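PDB 4E72: DUF3298 domain-containing protein from Pseudomonas aeruginosa, which is of unknown function but belongs to the DUF3298 family and is probably an exported protein, perhaps a lipoprotein. Local coordinates for residues A[165-168]-A[169-173]; A[192-196]-A[197-201]; A[154-157]-A[158-162]; A[130-133]-A[134-137]; A[181-185]-A[186-190]. All coordinates share one frame; numbering follows the deposited sequence.

Interaction 1. Residues A[165-168]-A[169-173]; sequences DADF and QKTWP
F168, with CG anti to its backbone N (chi1 -177°), and W172, with CG beside its own N (chi1 -54°), bring their two rings together one turn apart. These torsions set CD1 of the indole over the middle of one phenyl face, with F168 CE2 and W172 CD1 3.9 Å apart. The pair is oblique, its ring planes making an angle of 44°. T171 is turned so that OG1 lies next to its own N, and both groups reach back to D167 O, from opposite faces of that carbonyl. The hydroxyl bond, T171 OG1 to D167 O, is 2.9 Å long, and the amide bond from T171 N to D167 O is 3.2 Å.

The short helix 166-171 is framed at both ends. D165 is its N-cap, and D165 OD1 accepts from F168 N at 3.2 Å, approached from above the carboxylate plane; W172 N closes the last turn on F168 O at 2.8 Å. Outside the helix, the amide of Q169 is held by L162 O, and Y194 meets the W172 indole edge-to-face. The capping carboxylate, if ionised, would probably interact favourably with the positive end of the helix dipole, while D167 O, which accepts from both T171 N and T171 OG1, probably restricts rotation of the T171 hydroxyl.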
loop_
_atom_site.group_PDB
_atom_site.type_symbol
_atom_site.label_atom_id
_atom_site.label_comp_id
_atom_site.label_asym_id
_atom_site.label_seq_id
_atom_site.Cartn_x
_atom_site.Cartn_y
_atom_site.Cartn_z
ATOM N N ASP A 165 22.614 16.837 -5.420
ATOM C CA ASP A 165 21.615 17.590 -6.200
ATOM C C ASP A 165 20.713 18.368 -5.241
ATOM O O ASP A 165 19.698 17.842 -4.768
ATOM C CB ASP A 165 20.799 16.652 -7.116
ATOM C CG ASP A 165 19.906 17.322 -8.157
ATOM O OD1 ASP A 165 19.618 18.543 -8.013
ATOM O OD2 ASP A 165 19.459 16.617 -9.097
ATOM N N ALA A 166 21.108 19.618 -4.936
ATOM C CA ALA A 166 20.392 20.476 -3.988
ATOM C C ALA A 166 19.077 21.006 -4.557
ATOM O O ALA A 166 18.150 21.209 -3.778
ATOM C CB ALA A 166 21.273 21.627 -3.531
ATOM N N ASP A 167 18.981 21.202 -5.895
ATOM C CA ASP A 167 17.757 21.696 -6.553
ATOM C C ASP A 167 16.605 20.689 -6.390
ATOM O O ASP A 167 15.474 21.099 -6.116
ATOM C CB ASP A 167 17.994 22.024 -8.036
ATOM C CG ASP A 167 17.056 23.080 -8.623
ATOM O OD1 ASP A 167 16.058 23.445 -7.947
ATOM O OD2 ASP A 167 17.314 23.536 -9.765
ATOM N N PHE A 168 16.909 19.381 -6.519
ATOM C CA PHE A 168 15.967 18.277 -6.296
ATOM C C PHE A 168 15.513 18.257 -4.830
ATOM O O PHE A 168 14.320 18.079 -4.566
ATOM C CB PHE A 168 16.621 16.932 -6.656
ATOM C CG PHE A 168 15.715 15.731 -6.526
ATOM C CD1 PHE A 168 15.552 15.087 -5.300
ATOM C CD2 PHE A 168 15.059 15.208 -7.641
ATOM C CE1 PHE A 168 14.701 13.987 -5.178
ATOM C CE2 PHE A 168 14.242 14.081 -7.525
ATOM C CZ PHE A 168 14.051 13.492 -6.290
ATOM N N GLN A 169 16.460 18.409 -3.890
ATOM C CA GLN A 169 16.202 18.380 -2.442
ATOM C C GLN A 169 15.278 19.521 -1.987
ATOM O O GLN A 169 14.380 19.266 -1.188
ATOM C CB GLN A 169 17.516 18.393 -1.654
ATOM C CG GLN A 169 18.178 17.014 -1.635
ATOM C CD GLN A 169 19.503 16.983 -0.918
ATOM O OE1 GLN A 169 19.671 17.568 0.162
ATOM N NE2 GLN A 169 20.467 16.268 -1.496
ATOM N N LYS A 170 15.446 20.751 -2.549
ATOM C CA LYS A 170 14.584 21.901 -2.243
ATOM C C LYS A 170 13.192 21.696 -2.824
ATOM O O LYS A 170 12.207 22.110 -2.208
ATOM C CB LYS A 170 15.178 23.216 -2.753
ATOM C CG LYS A 170 16.545 23.589 -2.162
ATOM C CD LYS A 170 16.576 23.706 -0.623
ATOM C CE LYS A 170 17.908 23.293 -0.034
ATOM N NZ LYS A 170 18.147 21.828 -0.140
ATOM N N THR A 171 13.107 21.055 -4.004
ATOM C CA THR A 171 11.839 20.789 -4.689
ATOM C C THR A 171 11.076 19.658 -3.980
ATOM O O THR A 171 9.849 19.696 -3.885
ATOM C CB THR A 171 12.117 20.452 -6.164
ATOM O OG1 THR A 171 12.740 21.579 -6.775
ATOM C CG2 THR A 171 10.867 20.091 -6.945
ATOM N N TRP A 172 11.799 18.638 -3.520
ATOM C CA TRP A 172 11.175 17.496 -2.883
ATOM C C TRP A 172 11.744 17.303 -1.489
ATOM O O TRP A 172 12.564 16.407 -1.284
ATOM C CB TRP A 172 11.362 16.238 -3.741
ATOM C CG TRP A 172 10.889 16.381 -5.158
ATOM C CD1 TRP A 172 11.657 16.641 -6.262
ATOM C CD2 TRP A 172 9.537 16.269 -5.623
ATOM N NE1 TRP A 172 10.870 16.668 -7.391
ATOM C CE2 TRP A 172 9.558 16.456 -7.026
ATOM C CE3 TRP A 172 8.298 16.057 -4.986
ATOM C CZ2 TRP A 172 8.392 16.424 -7.803
ATOM C CZ3 TRP A 172 7.146 16.014 -5.760
ATOM C CH2 TRP A 172 7.205 16.178 -7.151
ATOM N N PRO A 173 11.321 18.110 -0.491
ATOM C CA PRO A 173 11.827 17.868 0.871
ATOM C C PRO A 173 11.279 16.544 1.403
ATOM O O PRO A 173 10.336 15.977 0.833
ATOM C CB PRO A 173 11.308 19.075 1.675
ATOM C CG PRO A 173 10.108 19.533 0.947
ATOM C CD PRO A 173 10.322 19.205 -0.513
#

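Interaction 2. Residues A[192-196]-A[197-201]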
loop_
_atom_site.group_PDB
_atom_site.type_symbol
_atom_site.label_atom_id
_atom_site.label_comp_id
_atom_site.label_asym_id
_atom_site.label_seq_id
_atom_site.Cartn_x
_atom_site.Cartn_y
_atom_site.Cartn_z
ATOM N N ASP A 192 3.691 7.676 -1.986
ATOM C CA ASP A 192 2.812 7.914 -3.111
ATOM C C ASP A 192 3.625 8.620 -4.173
ATOM O O ASP A 192 4.591 9.329 -3.851
ATOM C CB ASP A 192 1.597 8.754 -2.679
ATOM C CG ASP A 192 0.529 7.925 -1.969
ATOM O OD1 ASP A 192 0.097 6.880 -2.542
ATOM O OD2 ASP A 192 0.075 8.348 -0.875
ATOM N N ALA A 193 3.262 8.413 -5.432
ATOM C CA ALA A 193 3.902 9.103 -6.552
ATOM C C ALA A 193 3.751 10.616 -6.340
ATOM O O ALA A 193 2.743 11.051 -5.776
ATOM C CB ALA A 193 3.233 8.684 -7.855
ATOM N N TYR A 194 4.770 11.396 -6.703
ATOM C CA TYR A 194 4.729 12.849 -6.624
ATOM C C TYR A 194 4.678 13.392 -5.183
ATOM O O TYR A 194 4.150 14.476 -4.984
ATOM C CB TYR A 194 3.501 13.358 -7.431
ATOM C CG TYR A 194 3.683 14.702 -8.090
ATOM C CD1 TYR A 194 4.575 14.866 -9.149
ATOM C CD2 TYR A 194 2.895 15.790 -7.723
ATOM C CE1 TYR A 194 4.697 16.088 -9.808
ATOM C CE2 TYR A 194 2.985 17.006 -8.396
ATOM C CZ TYR A 194 3.908 17.159 -9.417
ATOM O OH TYR A 194 4.062 18.379 -10.024
ATOM N N SER A 195 5.261 12.687 -4.183
ATOM C CA SER A 195 5.277 13.211 -2.812
ATOM C C SER A 195 6.692 13.617 -2.406
ATOM O O SER A 195 6.851 14.687 -1.833
ATOM C CB SER A 195 4.703 12.205 -1.818
ATOM O OG SER A 195 5.396 10.978 -1.884
ATOM N N ILE A 196 7.714 12.755 -2.681
ATOM C CA ILE A 196 9.127 13.009 -2.387
ATOM C C ILE A 196 9.984 12.887 -3.668
ATOM O O ILE A 196 11.222 12.976 -3.601
ATOM C CB ILE A 196 9.696 12.120 -1.229
ATOM C CG1 ILE A 196 9.556 10.586 -1.524
ATOM C CG2 ILE A 196 9.120 12.551 0.142
ATOM C CD1 ILE A 196 10.564 9.685 -0.802
ATOM N N ALA A 197 9.333 12.697 -4.836
ATOM C CA ALA A 197 10.040 12.561 -6.120
ATOM C C ALA A 197 9.083 12.723 -7.277
ATOM O O ALA A 197 7.910 12.439 -7.091
ATOM C CB ALA A 197 10.716 11.190 -6.202
ATOM N N PRO A 198 9.553 13.014 -8.512
ATOM C CA PRO A 198 8.616 13.048 -9.662
ATOM C C PRO A 198 8.094 11.647 -9.977
ATOM O O PRO A 198 8.648 10.658 -9.481
ATOM C CB PRO A 198 9.479 13.583 -10.828
ATOM C CG PRO A 198 10.716 14.128 -10.209
ATOM C CD PRO A 198 10.932 13.359 -8.924
ATOM N N TYR A 199 7.055 11.554 -10.818
ATOM C CA TYR A 199 6.426 10.290 -11.257
ATOM C C TYR A 199 7.421 9.299 -11.865
ATOM O O TYR A 199 7.224 8.102 -11.710
ATOM C CB TYR A 199 5.321 10.573 -12.278
ATOM C CG TYR A 199 3.935 10.671 -11.684
ATOM C CD1 TYR A 199 3.509 11.832 -11.048
ATOM C CD2 TYR A 199 3.025 9.627 -11.816
ATOM C CE1 TYR A 199 2.240 11.919 -10.474
ATOM C CE2 TYR A 199 1.735 9.718 -11.284
ATOM C CZ TYR A 199 1.351 10.860 -10.597
ATOM O OH TYR A 199 0.085 10.961 -10.063
ATOM N N SER A 200 8.486 9.779 -12.542
ATOM C CA SER A 200 9.530 8.911 -13.110
ATOM C C SER A 200 10.172 7.980 -12.046
ATOM O O SER A 200 10.581 6.870 -12.389
ATOM C CB SER A 200 10.617 9.741 -13.775
ATOM O OG SER A 200 11.217 10.619 -12.837
ATOM N N TYR A 201 10.229 8.414 -10.765
ATOM C CA TYR A 201 10.781 7.595 -9.661
ATOM C C TYR A 201 9.718 6.633 -9.082
ATOM O O TYR A 201 9.996 5.919 -8.121
ATOM C CB TYR A 201 11.358 8.491 -8.548
ATOM C CG TYR A 201 12.624 9.211 -8.959
ATOM C CD1 TYR A 201 12.572 10.380 -9.712
ATOM C CD2 TYR A 201 13.876 8.705 -8.625
ATOM C CE1 TYR A 201 13.735 11.028 -10.126
ATOM C CE2 TYR A 201 15.051 9.334 -9.048
ATOM C CZ TYR A 201 14.974 10.508 -9.784
ATOM O OH TYR A 201 16.125 11.152 -10.177
HETATM O O HOH W 1 7.162 10.279 -4.441
HETATM O O HOH W 2 7.236 9.673 -7.052
#
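Apolar contacts centre on the Y199 ring, which meets A193 and Y194 from the preceding turn. The methyl CB of A193 lies over one face of this ring, a CH-pi contact of 4.0 Å from CB to the ring centroid and 14° off the normal. Y194 brings CB to within 3.6 Å of Y199 CE1, and its ring follows CB, with CD1 near Y199 CD1. The two tyrosine side chains cross at about a right angle, and their rings form an oblique pair with planes inclined at 47°.

Residues D192 to S195 make a type II beta turn within the loop that joins strands 187-190 and 205-208. Y194, with positive phi (67°), occupies its third position, and the S195 hydroxyl ties back to the carbonyl at the start, with S195 OG 2.7 Å from D192 O. The corresponding backbone bond from S195 N is weak.

Polar links across the loop are largely indirect. One water accepts from Y194 N and lies 2.8 Å from A197 O. Another bridges the turn itself, accepting from S195 N at 3.1 Å and approaching D192 O, and only weakly reaches A197 O. More directly, the alpha carbon Y194 CA lies 3.2 Å from A197 O in a C-H...O contact. Farther out, P116 of strand 115-124 touches A193 and Y199, and H179 binds the D192 carboxylate.

Interaction 3. Residues A[154-157]-A[158-162]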
loop_
_atom_site.group_PDB
_atom_site.type_symbol
_atom_site.label_atom_id
_atom_site.label_comp_id
_atom_site.label_asym_id
_atom_site.label_seq_id
_atom_site.Cartn_x
_atom_site.Cartn_y
_atom_site.Cartn_z
ATOM N N LYS A 154 18.051 9.982 3.410
ATOM C CA LYS A 154 19.420 10.358 3.040
ATOM C C LYS A 154 20.119 9.187 2.342
ATOM O O LYS A 154 20.752 9.399 1.303
ATOM C CB LYS A 154 20.218 10.847 4.259
ATOM C CG LYS A 154 19.600 12.072 4.923
ATOM C CD LYS A 154 20.393 13.346 4.697
ATOM C CE LYS A 154 20.048 14.408 5.723
ATOM N NZ LYS A 154 20.453 14.012 7.103
ATOM N N ALA A 155 19.906 7.948 2.843
ATOM C CA ALA A 155 20.452 6.743 2.224
ATOM C C ALA A 155 19.844 6.534 0.835
ATOM O O ALA A 155 20.574 6.191 -0.080
ATOM C CB ALA A 155 20.206 5.530 3.105
ATOM N N TRP A 156 18.525 6.778 0.673
ATOM C CA TRP A 156 17.786 6.668 -0.590
ATOM C C TRP A 156 18.293 7.704 -1.607
ATOM O O TRP A 156 18.414 7.377 -2.789
ATOM C CB TRP A 156 16.275 6.830 -0.362
ATOM C CG TRP A 156 15.460 6.786 -1.619
ATOM C CD1 TRP A 156 14.992 5.677 -2.254
ATOM C CD2 TRP A 156 15.022 7.912 -2.403
ATOM N NE1 TRP A 156 14.321 6.034 -3.402
ATOM C CE2 TRP A 156 14.336 7.399 -3.524
ATOM C CE3 TRP A 156 15.159 9.306 -2.270
ATOM C CZ2 TRP A 156 13.782 8.228 -4.508
ATOM C CZ3 TRP A 156 14.621 10.127 -3.255
ATOM C CH2 TRP A 156 13.929 9.590 -4.347
ATOM N N LEU A 157 18.575 8.948 -1.155
ATOM C CA LEU A 157 19.130 10.004 -2.016
ATOM C C LEU A 157 20.505 9.584 -2.578
ATOM O O LEU A 157 20.748 9.739 -3.780
ATOM C CB LEU A 157 19.273 11.343 -1.258
ATOM C CG LEU A 157 17.987 12.103 -0.919
ATOM C CD1 LEU A 157 18.262 13.167 0.156
ATOM C CD2 LEU A 157 17.331 12.706 -2.183
ATOM N N LEU A 158 21.401 9.077 -1.682
ATOM C CA LEU A 158 22.754 8.598 -1.987
ATOM C C LEU A 158 22.691 7.431 -2.972
ATOM O O LEU A 158 23.457 7.413 -3.928
ATOM C CB LEU A 158 23.526 8.199 -0.693
ATOM C CG LEU A 158 25.016 7.811 -0.872
ATOM C CD1 LEU A 158 25.832 8.955 -1.424
ATOM C CD2 LEU A 158 25.638 7.383 0.429
ATOM N N ALA A 159 21.744 6.493 -2.774
ATOM C CA ALA A 159 21.560 5.340 -3.664
ATOM C C ALA A 159 21.125 5.778 -5.077
ATOM O O ALA A 159 21.442 5.106 -6.062
ATOM C CB ALA A 159 20.525 4.389 -3.067
ATOM N N ASN A 160 20.407 6.903 -5.178
ATOM C CA ASN A 160 19.900 7.420 -6.455
ATOM C C ASN A 160 20.747 8.557 -7.044
ATOM O O ASN A 160 20.315 9.185 -8.014
ATOM C CB ASN A 160 18.459 7.891 -6.268
ATOM C CG ASN A 160 17.482 6.751 -6.205
ATOM O OD1 ASN A 160 17.078 6.191 -7.219
ATOM N ND2 ASN A 160 17.100 6.362 -5.014
ATOM N N LYS A 161 21.951 8.807 -6.483
ATOM C CA LYS A 161 22.905 9.859 -6.883
ATOM C C LYS A 161 22.248 11.273 -6.838
ATOM O O LYS A 161 22.453 12.102 -7.738
ATOM C CB LYS A 161 23.540 9.565 -8.267
ATOM C CG LYS A 161 24.591 8.463 -8.231
ATOM C CD LYS A 161 25.361 8.356 -9.540
ATOM C CE LYS A 161 26.395 7.256 -9.477
ATOM N NZ LYS A 161 27.413 7.378 -10.555
ATOM N N LEU A 162 21.471 11.537 -5.767
ATOM C CA LEU A 162 20.776 12.811 -5.562
ATOM C C LEU A 162 21.322 13.527 -4.319
ATOM O O LEU A 162 20.875 14.621 -3.979
ATOM C CB LEU A 162 19.253 12.576 -5.460
ATOM C CG LEU A 162 18.559 12.066 -6.744
ATOM C CD1 LEU A 162 17.198 11.469 -6.446
ATOM C CD2 LEU A 162 18.467 13.163 -7.819
#
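W156 and N160 make a local contact one turn apart at the C-terminal end of helix 142-159, where the chain leaves the helix for the loop leading to helix 166-171. The amide of N160 folds back, CG beside its own backbone N (chi1 -76°), and N160 ND2 donates to W156 O at 2.8 Å. That carbonyl oxygen lies close to the amide plane, and the N-H...O angle is 165°. The same nitrogen rests 3.2 Å above one indole face, offset toward the rim, with the ring and amide planes 49° apart; W156 O also receives a weak bond from N160 N.

The helix ends in a Schellman motif with K161, at positive phi, as the C-prime residue. Its two defining bonds run from L162 N to L157 O, 2.8 Å long, and from K161 N to L158 O, 3.3 Å long. This reversal turns L162 back over the last turn, where L162 CB packs 3.8 Å from L157 CD2. Beyond the turn, L162 touches F168 and Y201, while W156 packs on A197 and P204.

Interaction 4. Residues A[130-133]-A[134-137]; sequences VLSL and QDML
The S132 backbone amide and D135 carboxylate form the first shell of this contact. S132 N donates to D135 OD2 at 3.1 Å in a nearly straight bond (177°), meeting the oxygen on its anti side but 29° out of the carboxylate plane. The S132 hydroxyl closes in on the same oxygen, with S132 OG 2.8 Å from D135 OD2, although that bond is weak in geometry. In return D135 N reaches S132 OG at 3.3 Å, also weakly. Together the reciprocal side-chain and backbone links make a capping box, with S132 as N-cap of the short helix 133-136.

Torsions place both partners: S132 OG lies between its backbone N and carbonyl carbon (chi1 58°), and D135 CG is beside its own N, facing back toward the cap. The helix itself is loosely bonded. M136 N donates to L133 O at 3.0 Å, but from above the carbonyl plane, and its bond to S132 O is weak.

Apolar contacts flank the capping box. L133 CG packs 3.8 Å from L137 CD1. M136, a selenomethionine, extends back along the 131-132 backbone, with M136 CG 4.1 Å from L131 CB and CE near L131 O. K218 binds the carbonyl of D135. L133 and L137 both lean on F145 of helix 142-159, while L131 is backbone-bonded to N122 of strand 115-124, and M136 also touches N122; helix 133-136 thus bridges strand 115-124 of the six-stranded sheet and helix 142-159.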
loop_
_atom_site.group_PDB
_atom_site.type_symbol
_atom_site.label_atom_id
_atom_site.label_comp_id
_atom_site.label_asym_id
_atom_site.label_seq_id
_atom_site.Cartn_x
_atom_site.Cartn_y
_atom_site.Cartn_z
ATOM N N VAL A 130 -5.231 -5.432 12.572
ATOM C CA VAL A 130 -4.484 -4.600 11.632
ATOM C C VAL A 130 -3.677 -3.642 12.507
ATOM O O VAL A 130 -4.258 -2.972 13.361
ATOM C CB VAL A 130 -5.408 -3.842 10.628
ATOM C CG1 VAL A 130 -4.621 -2.803 9.823
ATOM C CG2 VAL A 130 -6.100 -4.813 9.688
ATOM N N LEU A 131 -2.366 -3.575 12.312
ATOM C CA LEU A 131 -1.526 -2.663 13.089
ATOM C C LEU A 131 -1.358 -1.315 12.385
ATOM O O LEU A 131 -0.993 -1.252 11.207
ATOM C CB LEU A 131 -0.143 -3.267 13.352
ATOM C CG LEU A 131 -0.089 -4.690 13.910
ATOM C CD1 LEU A 131 1.294 -5.261 13.761
ATOM C CD2 LEU A 131 -0.559 -4.752 15.375
ATOM N N SER A 132 -1.670 -0.242 13.107
ATOM C CA SER A 132 -1.460 1.144 12.691
ATOM C C SER A 132 -0.009 1.505 13.093
ATOM O O SER A 132 0.645 0.717 13.811
ATOM C CB SER A 132 -2.474 2.048 13.393
ATOM O OG SER A 132 -2.339 1.912 14.804
ATOM N N LEU A 133 0.505 2.663 12.660
ATOM C CA LEU A 133 1.857 3.064 13.063
ATOM C C LEU A 133 1.931 3.159 14.579
ATOM O O LEU A 133 2.913 2.706 15.170
ATOM C CB LEU A 133 2.325 4.387 12.413
ATOM C CG LEU A 133 3.791 4.836 12.731
ATOM C CD1 LEU A 133 4.846 3.761 12.324
ATOM C CD2 LEU A 133 4.101 6.176 12.090
ATOM N N GLN A 134 0.859 3.679 15.202
ATOM C CA GLN A 134 0.731 3.837 16.651
ATOM C C GLN A 134 0.883 2.475 17.366
ATOM O O GLN A 134 1.622 2.381 18.347
ATOM C CB GLN A 134 -0.622 4.516 17.009
ATOM C CG GLN A 134 -0.834 4.785 18.511
ATOM C CD GLN A 134 0.076 5.874 19.044
ATOM O OE1 GLN A 134 -0.181 7.077 18.883
ATOM N NE2 GLN A 134 1.176 5.475 19.678
ATOM N N ASP A 135 0.226 1.426 16.850
ATOM C CA ASP A 135 0.303 0.068 17.409
ATOM C C ASP A 135 1.698 -0.564 17.248
ATOM O O ASP A 135 2.004 -1.488 17.979
ATOM C CB ASP A 135 -0.727 -0.855 16.738
ATOM C CG ASP A 135 -2.172 -0.436 16.898
ATOM O OD1 ASP A 135 -2.536 0.037 18.006
ATOM O OD2 ASP A 135 -2.955 -0.604 15.920
HETATM N N MSE A 136 2.535 -0.088 16.317
HETATM C CA MSE A 136 3.864 -0.680 16.120
HETATM C C MSE A 136 4.948 -0.047 16.991
HETATM O O MSE A 136 6.037 -0.617 17.113
HETATM C CB MSE A 136 4.312 -0.573 14.658
HETATM C CG MSE A 136 3.392 -1.246 13.646
HETATM SE SE MSE A 136 3.931 -0.600 11.880
HETATM C CE MSE A 136 2.311 -0.997 10.846
ATOM N N LEU A 137 4.672 1.127 17.573
ATOM C CA LEU A 137 5.698 1.879 18.282
ATOM C C LEU A 137 5.619 1.850 19.778
ATOM O O LEU A 137 4.556 1.653 20.364
ATOM C CB LEU A 137 5.682 3.361 17.830
ATOM C CG LEU A 137 5.934 3.629 16.335
ATOM C CD1 LEU A 137 5.744 5.054 16.023
ATOM C CD2 LEU A 137 7.322 3.176 15.888
#

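Interaction 5. Residues A[181-185]-A[186-190]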
loop_
_atom_site.group_PDB
_atom_site.type_symbol
_atom_site.label_atom_id
_atom_site.label_comp_id
_atom_site.label_asym_id
_atom_site.label_seq_id
_atom_site.Cartn_x
_atom_site.Cartn_y
_atom_site.Cartn_z
ATOM N N ALA A 181 5.391 -0.655 6.237
ATOM C CA ALA A 181 5.239 -2.102 6.326
ATOM C C ALA A 181 6.331 -2.743 7.167
ATOM O O ALA A 181 7.512 -2.381 7.045
ATOM C CB ALA A 181 5.223 -2.713 4.956
ATOM N N LEU A 182 5.923 -3.718 8.025
ATOM C CA LEU A 182 6.834 -4.475 8.857
ATOM C C LEU A 182 7.425 -5.623 8.017
ATOM O O LEU A 182 7.153 -6.804 8.260
ATOM C CB LEU A 182 6.143 -4.983 10.143
ATOM C CG LEU A 182 5.757 -3.920 11.210
ATOM C CD1 LEU A 182 5.009 -4.569 12.367
ATOM C CD2 LEU A 182 7.000 -3.188 11.768
ATOM N N THR A 183 8.230 -5.263 6.995
ATOM C CA THR A 183 8.878 -6.238 6.122
ATOM C C THR A 183 10.028 -6.916 6.932
ATOM O O THR A 183 10.425 -6.438 8.009
ATOM C CB THR A 183 9.269 -5.597 4.785
ATOM O OG1 THR A 183 9.779 -4.294 5.028
ATOM C CG2 THR A 183 8.082 -5.475 3.839
ATOM N N PHE A 184 10.449 -8.087 6.487
ATOM C CA PHE A 184 11.410 -8.897 7.238
ATOM C C PHE A 184 12.829 -8.289 7.278
ATOM O O PHE A 184 13.446 -8.313 8.334
ATOM C CB PHE A 184 11.454 -10.330 6.690
ATOM C CG PHE A 184 12.342 -11.275 7.452
ATOM C CD1 PHE A 184 11.849 -12.006 8.527
ATOM C CD2 PHE A 184 13.670 -11.466 7.077
ATOM C CE1 PHE A 184 12.682 -12.868 9.252
ATOM C CE2 PHE A 184 14.504 -12.337 7.798
ATOM C CZ PHE A 184 14.002 -13.033 8.881
ATOM N N GLY A 185 13.306 -7.744 6.157
ATOM C CA GLY A 185 14.674 -7.239 6.056
ATOM C C GLY A 185 14.957 -5.921 6.727
ATOM O O GLY A 185 16.061 -5.706 7.229
ATOM N N ALA A 186 13.956 -5.034 6.729
ATOM C CA ALA A 186 13.982 -3.672 7.263
ATOM C C ALA A 186 12.558 -3.167 7.327
ATOM O O ALA A 186 11.669 -3.830 6.793
ATOM C CB ALA A 186 14.810 -2.773 6.343
ATOM N N VAL A 187 12.311 -2.030 7.995
ATOM C CA VAL A 187 10.971 -1.456 7.954
ATOM C C VAL A 187 10.839 -0.700 6.582
ATOM O O VAL A 187 11.693 0.127 6.241
ATOM C CB VAL A 187 10.661 -0.584 9.200
ATOM C CG1 VAL A 187 9.451 0.332 8.981
ATOM C CG2 VAL A 187 10.420 -1.470 10.413
ATOM N N THR A 188 9.807 -1.027 5.788
ATOM C CA THR A 188 9.607 -0.353 4.484
ATOM C C THR A 188 8.676 0.858 4.616
ATOM O O THR A 188 7.575 0.729 5.152
ATOM C CB THR A 188 9.070 -1.344 3.428
ATOM O OG1 THR A 188 10.006 -2.406 3.295
ATOM C CG2 THR A 188 8.834 -0.695 2.046
ATOM N N LEU A 189 9.130 2.028 4.118
ATOM C CA LEU A 189 8.316 3.247 3.996
ATOM C C LEU A 189 8.070 3.461 2.523
ATOM O O LEU A 189 9.017 3.718 1.766
ATOM C CB LEU A 189 8.930 4.521 4.610
ATOM C CG LEU A 189 9.433 4.536 6.048
ATOM C CD1 LEU A 189 9.621 5.964 6.500
ATOM C CD2 LEU A 189 8.476 3.879 6.976
ATOM N N LYS A 190 6.819 3.303 2.103
ATOM C CA LYS A 190 6.445 3.435 0.701
ATOM C C LYS A 190 5.704 4.764 0.476
ATOM O O LYS A 190 4.764 5.088 1.201
ATOM C CB LYS A 190 5.597 2.223 0.275
ATOM C CG LYS A 190 4.994 2.330 -1.112
ATOM C CD LYS A 190 5.866 1.735 -2.152
ATOM C CE LYS A 190 5.179 0.598 -2.852
ATOM N NZ LYS A 190 6.003 0.116 -3.982
#
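T183 OG1 is gripped by two partners, donating to A186 O and accepting from T188 OG1. Both bonds are short: T183 OG1 to A186 O measures 2.6 Å, and T188 OG1 to T183 OG1 also measures 2.6 Å. The T183 hydroxyl is held between its own N and carbonyl carbon (chi1 40°), which directs it across the loop. K207 donates to T188 OG1, so a chain of hydrogen bonds runs from K207 NZ through both hydroxyls to A186 O; T183 and T188 are themselves buried.

These residues close the connection between strands 179-181 and 187-190 of a three-stranded antiparallel sheet. A181 and T188 form a hydrogen-bonded pair, with A181 N to T188 O at 2.8 Å and T188 N to A181 O at 2.9 Å, each donor lying in the carbonyl plane. Just past this pair, L182 is the centre of an inverse gamma turn that diverts the chain from the strand.

The L182 and V187 side chains run alongside each other, L182 CD2 being 4.1 Å from V187 CG2. Y210 touches both, while A181 and T188 rest on F120 of strand 115-124.

In the fold
All five contacts are local and follow one another in series, none nesting in or crossing another. Interaction 4 comes first, starting helix 133-136 where the chain leaves the six-stranded sheet; interaction 3 then ends helix 142-159, and interaction 1 spans the next short helix. Interaction 5 closes the loop between strands 179-181 and 187-190, and interaction 2 shapes the following loop. Interactions 1, 2 and 3 touch pairwise, joining the end of helix 142-159 and helix 166-171 to the loop before strand 205-208. Elsewhere, interactions 4 and 5 meet through L182, their centres about 13 Å apart, whereas interactions 1 and 4 are separated by about 31 Å between centres.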